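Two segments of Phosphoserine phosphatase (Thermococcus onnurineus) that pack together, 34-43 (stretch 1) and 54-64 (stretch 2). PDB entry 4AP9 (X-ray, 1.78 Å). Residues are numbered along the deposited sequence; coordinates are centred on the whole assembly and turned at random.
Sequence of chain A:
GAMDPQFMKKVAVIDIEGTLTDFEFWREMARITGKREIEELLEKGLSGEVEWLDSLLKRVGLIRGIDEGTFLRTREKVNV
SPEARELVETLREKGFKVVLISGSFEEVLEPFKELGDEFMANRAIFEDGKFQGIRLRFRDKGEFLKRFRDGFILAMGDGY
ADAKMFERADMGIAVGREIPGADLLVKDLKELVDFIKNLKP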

# COMPACT_ATOMS: atom_id res chain seq x y z
N GLY A 34 -4.47 28.30 41.24
CA GLY A 34 -5.49 29.33 41.21
C GLY A 34 -5.62 30.00 39.86
O GLY A 34 -6.38 30.97 39.70
N LYS A 35 -4.87 29.52 38.87
CA LYS A 35 -4.95 30.08 37.53
C LYS A 35 -6.14 29.48 36.79
O LYS A 35 -6.04 28.40 36.21
CB LYS A 35 -3.65 29.83 36.75
CG LYS A 35 -2.44 30.52 37.37
CD LYS A 35 -1.14 29.99 36.80
CE LYS A 35 0.05 30.77 37.33
NZ LYS A 35 1.26 30.50 36.50
N ARG A 36 -7.26 30.20 36.81
CA ARG A 36 -8.46 29.75 36.10
C ARG A 36 -8.24 29.53 34.60
O ARG A 36 -8.87 28.66 34.00
CB ARG A 36 -9.61 30.74 36.32
CG ARG A 36 -9.93 30.98 37.79
CD ARG A 36 -11.13 31.91 37.96
NE ARG A 36 -12.35 31.27 37.47
CZ ARG A 36 -13.26 30.69 38.26
NH1 ARG A 36 -13.10 30.68 39.57
NH2 ARG A 36 -14.33 30.12 37.72
N GLU A 37 -7.35 30.33 34.01
CA GLU A 37 -7.00 30.22 32.60
C GLU A 37 -6.63 28.78 32.21
O GLU A 37 -6.91 28.36 31.08
CB GLU A 37 -5.86 31.19 32.26
CG GLU A 37 -5.56 31.32 30.76
CD GLU A 37 -4.34 32.20 30.47
OE1 GLU A 37 -3.80 32.80 31.42
OE2 GLU A 37 -3.91 32.27 29.30
N ILE A 38 -6.03 28.03 33.13
CA ILE A 38 -5.64 26.66 32.81
C ILE A 38 -6.85 25.79 32.49
O ILE A 38 -6.85 25.04 31.52
CB ILE A 38 -4.83 26.01 33.95
CG1 ILE A 38 -3.48 26.73 34.10
CG2 ILE A 38 -4.60 24.51 33.65
CD1 ILE A 38 -2.70 26.32 35.36
N GLU A 39 -7.88 25.91 33.32
CA GLU A 39 -9.07 25.09 33.14
C GLU A 39 -9.88 25.59 31.94
O GLU A 39 -10.51 24.80 31.23
CB GLU A 39 -9.91 25.10 34.43
CG GLU A 39 -10.92 23.99 34.49
CD GLU A 39 -11.28 23.58 35.91
OE1 GLU A 39 -10.97 24.31 36.87
OE2 GLU A 39 -11.87 22.51 36.06
N GLU A 40 -9.86 26.90 31.72
CA GLU A 40 -10.55 27.47 30.58
C GLU A 40 -9.93 26.96 29.28
O GLU A 40 -10.64 26.60 28.35
CB GLU A 40 -10.49 28.99 30.62
CG GLU A 40 -11.23 29.65 29.48
CD GLU A 40 -11.29 31.15 29.62
OE1 GLU A 40 -10.29 31.83 29.30
OE2 GLU A 40 -12.34 31.66 30.07
N LEU A 41 -8.61 26.93 29.24
CA LEU A 41 -7.89 26.38 28.10
C LEU A 41 -8.23 24.91 27.88
O LEU A 41 -8.37 24.46 26.75
CB LEU A 41 -6.38 26.53 28.30
CG LEU A 41 -5.86 27.95 28.06
CD1 LEU A 41 -4.43 28.05 28.53
CD2 LEU A 41 -6.00 28.31 26.59
N LEU A 42 -8.37 24.16 28.97
CA LEU A 42 -8.79 22.77 28.88
C LEU A 42 -10.17 22.70 28.23
O LEU A 42 -10.37 21.93 27.30
CB LEU A 42 -8.81 22.09 30.25
CG LEU A 42 -9.32 20.65 30.34
CD1 LEU A 42 -8.45 19.69 29.52
CD2 LEU A 42 -9.41 20.17 31.79
N GLU A 43 -11.10 23.50 28.73
CA GLU A 43 -12.47 23.47 28.21
C GLU A 43 -12.50 23.83 26.73
O GLU A 43 -13.21 23.21 25.94
CB GLU A 43 -13.38 24.41 29.00
CG GLU A 43 -13.56 24.00 30.47
CD GLU A 43 -14.45 22.79 30.65
OE1 GLU A 43 -15.10 22.37 29.66
OE2 GLU A 43 -14.51 22.25 31.77
N ASP A 54 -2.42 23.47 20.45
CA ASP A 54 -2.34 24.87 20.84
C ASP A 54 -2.74 25.03 22.31
O ASP A 54 -2.02 25.63 23.11
CB ASP A 54 -3.22 25.74 19.94
CG ASP A 54 -3.17 27.22 20.32
OD1 ASP A 54 -2.13 27.67 20.81
OD2 ASP A 54 -4.20 27.91 20.13
N SER A 55 -3.89 24.46 22.66
CA SER A 55 -4.38 24.54 24.03
C SER A 55 -3.46 23.83 25.03
O SER A 55 -3.20 24.35 26.12
CB SER A 55 -5.79 23.95 24.11
OG SER A 55 -6.34 24.25 25.38
N LEU A 56 -2.98 22.65 24.66
CA LEU A 56 -2.09 21.88 25.53
C LEU A 56 -0.82 22.65 25.85
O LEU A 56 -0.42 22.75 27.01
CB LEU A 56 -1.74 20.54 24.89
CG LEU A 56 -0.78 19.63 25.66
CD1 LEU A 56 -1.28 19.45 27.10
CD2 LEU A 56 -0.62 18.28 24.95
N LEU A 57 -0.18 23.21 24.83
CA LEU A 57 1.09 23.89 25.07
C LEU A 57 0.89 25.18 25.85
O LEU A 57 1.78 25.60 26.59
CB LEU A 57 1.84 24.14 23.77
CG LEU A 57 2.27 22.87 23.04
CD1 LEU A 57 3.14 23.22 21.86
CD2 LEU A 57 3.00 21.91 24.01
N LYS A 58 -0.27 25.81 25.69
CA LYS A 58 -0.58 26.99 26.50
C LYS A 58 -0.75 26.63 27.98
O LYS A 58 -0.33 27.39 28.87
CB LYS A 58 -1.83 27.72 25.99
CG LYS A 58 -1.61 28.55 24.72
CD LYS A 58 -2.88 29.31 24.34
CE LYS A 58 -2.57 30.50 23.40
NZ LYS A 58 -1.73 30.14 22.22
N ARG A 59 -1.37 25.49 28.25
CA ARG A 59 -1.50 24.99 29.62
C ARG A 59 -0.11 24.67 30.18
O ARG A 59 0.21 25.01 31.31
CB ARG A 59 -2.41 23.76 29.66
CG ARG A 59 -3.91 24.11 29.57
CD ARG A 59 -4.81 22.89 29.53
NE ARG A 59 -4.84 22.29 28.19
CZ ARG A 59 -4.96 21.00 27.95
NH1 ARG A 59 -5.06 20.12 28.94
NH2 ARG A 59 -4.98 20.57 26.70
N VAL A 60 0.71 24.01 29.37
CA VAL A 60 2.06 23.65 29.80
C VAL A 60 2.85 24.89 30.20
O VAL A 60 3.55 24.90 31.21
CB VAL A 60 2.79 22.89 28.70
CG1 VAL A 60 4.31 22.89 28.95
CG2 VAL A 60 2.24 21.49 28.63
N GLY A 61 2.70 25.94 29.39
CA GLY A 61 3.35 27.21 29.63
C GLY A 61 2.96 27.83 30.96
O GLY A 61 3.79 28.42 31.65
N LEU A 62 1.68 27.68 31.31
CA LEU A 62 1.16 28.28 32.53
C LEU A 62 1.62 27.57 33.82
O LEU A 62 1.43 28.10 34.91
CB LEU A 62 -0.37 28.36 32.49
CG LEU A 62 -0.96 29.39 31.51
CD1 LEU A 62 -2.40 29.08 31.17
CD2 LEU A 62 -0.83 30.78 32.08
N ILE A 63 2.21 26.38 33.70
CA ILE A 63 2.78 25.76 34.90
C ILE A 63 4.30 25.68 34.87
O ILE A 63 4.91 25.00 35.69
CB ILE A 63 2.15 24.38 35.24
CG1 ILE A 63 2.38 23.35 34.13
CG2 ILE A 63 0.66 24.52 35.58
CD1 ILE A 63 2.19 21.90 34.57
N ARG A 64 4.92 26.38 33.92
CA ARG A 64 6.38 26.45 33.90
C ARG A 64 6.86 26.88 35.28
O ARG A 64 6.29 27.81 35.87
CB ARG A 64 6.85 27.43 32.83
CG ARG A 64 8.31 27.27 32.45
CD ARG A 64 8.75 28.40 31.56
NE ARG A 64 8.60 29.69 32.23
CZ ARG A 64 8.40 30.85 31.61
NH1 ARG A 64 8.33 30.89 30.28
NH2 ARG A 64 8.28 31.96 32.32

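How do the two backbones lie against each other? They form a nearly antiparallel pair of helices, with 167° between their N-to-C directions and axes that come within 9.1 Å. The register is marked by two close approaches: Ile38 CA lies 5.5 Å from Arg59 CA, and Leu41 CA lies 5.7 Å from Ser55 CA. Because the helices run in nearly opposite senses, residues early in the first stretch meet residues late in the second. Together the stretches bury 518 Å² of surface.

Which bump fills which hollow? The clearest knob is Leu41, whose side chain sits among Ser55, Lys58, Arg59 and Leu62, a diamond of residues on one side of the second helix. Leu41 CD1 reaches 3.6 Å from CB of Lys58 and 3.5 Å from CD1 of Leu62, while Leu41 CB lies 3.7 Å from CG of Arg59. The CA-to-CB bond of Lys58 points toward the first stretch and its end leads away, to the salt bridge of Lys58 NZ with Asp54 OD1 at 2.9 Å.

What does Leu62 fill in return? Its CA-to-CB bond points toward the first stretch, and the residue has the largest covered area in the contact, in a space bordered by Glu37, Ile38 and Leu41. Leu62 CB lies 3.9 Å from Ile38 CG1, and Leu62 CD2 lies 3.7 Å from Glu37 OE1. The CA-to-CB bond of Ile38 points sideways to the second stretch, but the end of the side chain comes nearer, and Ile38 CD1 packs 3.8 Å from Ile63 CG2, extending the apolar seam just beyond Leu62.

How does a residue as polar as Arg59 fit into a buried seam? Arg59 CD lies 3.6 Å from Ile38 O, and Arg59 NH1 lies 3.5 Å from Leu42 CD1. Leu42 CA covers one face of the guanidinium, so the flat group is used as a packing surface. A weak hydrogen bond from Arg59 NE to Ser55 O, 3.3 Å long, links the side chain back to its own helix.

Where do polar bonds join the stretches? Ser55 OG donates a very short hydrogen bond, 2.5 Å, to Leu41 O, beside the knob. Near the other end of the contact, the extended side chain of Lys35 brings NZ to 2.9 Å from Leu62 O and donates a hydrogen bond to this carbonyl. Both bonds use backbone oxygens as acceptors, with the apolar packing of Leu41, Ile38 and Leu62 between them.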